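Local coordinates for LPXTG cell wall surface protein (Streptococcus gordonii, PDB 7AVK) that probably helps set how far a bacterial adhesin projects from the cell wall, as one of the tandem SHIRT repeats along its stalk, at residues K4-F9 with D72-G77. Residues are numbered along the deposited sequence; the frame is centred on the assembly and turned at random.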
loop_
_atom_site.group_PDB
_atom_site.type_symbol
_atom_site.label_atom_id
_atom_site.label_comp_id
_atom_site.label_asym_id
_atom_site.label_seq_id
_atom_site.Cartn_x
_atom_site.Cartn_y
_atom_site.Cartn_z
ATOM N N LYS A 4 11.294 6.404 8.119
ATOM C CA LYS A 4 10.939 5.353 7.198
ATOM C C LYS A 4 9.549 5.629 6.641
ATOM O O LYS A 4 8.777 6.398 7.214
ATOM C CB LYS A 4 10.992 3.996 7.855
ATOM C CG LYS A 4 10.020 3.814 8.981
ATOM C CD LYS A 4 10.201 2.477 9.670
ATOM C CE LYS A 4 9.393 2.383 10.986
ATOM N NZ LYS A 4 9.918 1.349 11.924
ATOM N N ALA A 5 9.236 4.949 5.551
ATOM C CA ALA A 5 7.897 4.939 4.992
ATOM C C ALA A 5 7.438 3.486 4.956
ATOM O O ALA A 5 8.168 2.584 4.504
ATOM C CB ALA A 5 7.861 5.507 3.593
ATOM N N VAL A 6 6.242 3.259 5.446
ATOM C CA VAL A 6 5.628 1.953 5.484
ATOM C C VAL A 6 4.370 1.950 4.630
ATOM O O VAL A 6 3.796 2.999 4.325
ATOM C CB VAL A 6 5.312 1.482 6.925
ATOM C CG1 VAL A 6 6.536 1.729 7.836
ATOM C CG2 VAL A 6 4.047 2.102 7.474
ATOM N N HIS A 7 3.921 0.735 4.292
ATOM C CA HIS A 7 2.755 0.505 3.474
ATOM C C HIS A 7 1.735 -0.288 4.268
ATOM O O HIS A 7 2.097 -1.183 5.038
ATOM C CB HIS A 7 3.120 -0.262 2.194
ATOM C CG HIS A 7 4.215 0.404 1.380
ATOM N ND1 HIS A 7 5.549 0.333 1.698
ATOM C CD2 HIS A 7 4.154 1.153 0.251
ATOM C CE1 HIS A 7 6.245 1.004 0.783
ATOM N NE2 HIS A 7 5.424 1.557 -0.110
ATOM N N GLU A 8 0.454 -0.020 4.031
ATOM C CA GLU A 8 -0.647 -0.792 4.566
ATOM C C GLU A 8 -1.652 -0.984 3.452
ATOM O O GLU A 8 -1.893 -0.050 2.683
ATOM C CB GLU A 8 -1.302 -0.060 5.754
ATOM C CG GLU A 8 -2.503 -0.853 6.331
ATOM C CD GLU A 8 -3.151 -0.294 7.534
ATOM O OE1 GLU A 8 -2.840 0.801 8.040
ATOM O OE2 GLU A 8 -4.194 -0.870 7.978
ATOM N N PHE A 9 -2.272 -2.180 3.383
ATOM C CA PHE A 9 -3.372 -2.418 2.473
ATOM C C PHE A 9 -4.693 -2.494 3.229
ATOM O O PHE A 9 -4.742 -3.036 4.324
ATOM C CB PHE A 9 -3.193 -3.735 1.702
ATOM C CG PHE A 9 -2.076 -3.763 0.675
ATOM C CD1 PHE A 9 -1.553 -2.645 0.066
ATOM C CD2 PHE A 9 -1.604 -5.005 0.260
ATOM C CE1 PHE A 9 -0.580 -2.757 -0.922
ATOM C CE2 PHE A 9 -0.679 -5.133 -0.727
ATOM C CZ PHE A 9 -0.172 -4.024 -1.330
ATOM N N ASP A 72 7.601 9.419 10.569
ATOM C CA ASP A 72 7.557 8.340 9.597
ATOM C C ASP A 72 6.254 8.462 8.809
ATOM O O ASP A 72 5.289 9.035 9.276
ATOM C CB ASP A 72 7.601 6.972 10.280
ATOM C CG ASP A 72 8.827 6.737 11.050
ATOM O OD1 ASP A 72 9.875 7.280 10.657
ATOM O OD2 ASP A 72 8.803 5.965 12.009
ATOM N N VAL A 73 6.256 7.907 7.597
ATOM C CA VAL A 73 5.225 8.056 6.564
ATOM C C VAL A 73 4.491 6.713 6.503
ATOM O O VAL A 73 5.161 5.681 6.532
ATOM C CB VAL A 73 5.856 8.418 5.177
ATOM C CG1 VAL A 73 4.827 8.319 4.030
ATOM C CG2 VAL A 73 6.460 9.788 5.307
ATOM N N LYS A 74 3.132 6.725 6.308
ATOM C CA LYS A 74 2.388 5.531 5.940
ATOM C C LYS A 74 1.597 5.808 4.669
ATOM O O LYS A 74 0.824 6.771 4.598
ATOM C CB LYS A 74 1.431 5.076 7.045
ATOM C CG LYS A 74 0.628 3.841 6.640
ATOM C CD LYS A 74 -0.405 3.309 7.659
ATOM C CE LYS A 74 0.259 2.768 8.907
ATOM N NZ LYS A 74 -0.731 2.123 9.778
ATOM N N PHE A 75 1.749 4.921 3.692
ATOM C CA PHE A 75 0.919 4.924 2.491
ATOM C C PHE A 75 -0.091 3.783 2.609
ATOM O O PHE A 75 0.286 2.644 2.863
ATOM C CB PHE A 75 1.807 4.686 1.260
ATOM C CG PHE A 75 2.751 5.812 1.000
ATOM C CD1 PHE A 75 2.274 7.019 0.477
ATOM C CD2 PHE A 75 4.117 5.669 1.212
ATOM C CE1 PHE A 75 3.140 8.102 0.201
ATOM C CE2 PHE A 75 4.997 6.740 0.900
ATOM C CZ PHE A 75 4.489 7.943 0.429
ATOM N N VAL A 76 -1.370 4.120 2.399
ATOM C CA VAL A 76 -2.480 3.158 2.497
ATOM C C VAL A 76 -2.960 2.866 1.085
ATOM O O VAL A 76 -3.371 3.780 0.350
ATOM C CB VAL A 76 -3.605 3.719 3.362
ATOM C CG1 VAL A 76 -4.779 2.736 3.370
ATOM C CG2 VAL A 76 -3.101 3.985 4.787
ATOM N N GLY A 77 -2.885 1.594 0.698
ATOM C CA GLY A 77 -3.284 1.148 -0.623
ATOM C C GLY A 77 -4.598 0.381 -0.546
ATOM O O GLY A 77 -4.746 -0.512 0.268
#
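The F75 ring meets A5 obliquely, its CE2 lying 4.1 Å from A5 CB, while V73 CG1 of its own strand, in one of two V73 conformers, sits 3.5 Å above one face, offset toward the rim. H7 extends from the same side of the sheet; its imidazole is approached obliquely by F75 CB, and its NE2 accepts a hydrogen bond from T42 N. F9 lies on the same face, its ring edge-to-face with W79. Beneath these side chains the strands run parallel: V73 N donates to K4 O, V6 N to V73 O, F75 N to V6 O, E8 N to F75 O, and G77 N to E8 O at 2.8 Å. V6, E8, K74 and V76 occupy the other face. There chi3 of -66° turns K74 CE, and the extended last bond carries NZ to 3.0 Å from E8 OE1, on the anti side and 35° out of the carboxylate plane; E8 has a second conformer, so this salt bridge may be part-time. K4 N donates to D72 OD1 (3.0 Å) from above the carboxylate plane, and H3 ND1 shares that oxygen. Backbone bonds thus fix the register of central strand 73-82 against 3-11 in this ubiquitin-clan domain, with A5, V73 and F75 packing apolarly on one face.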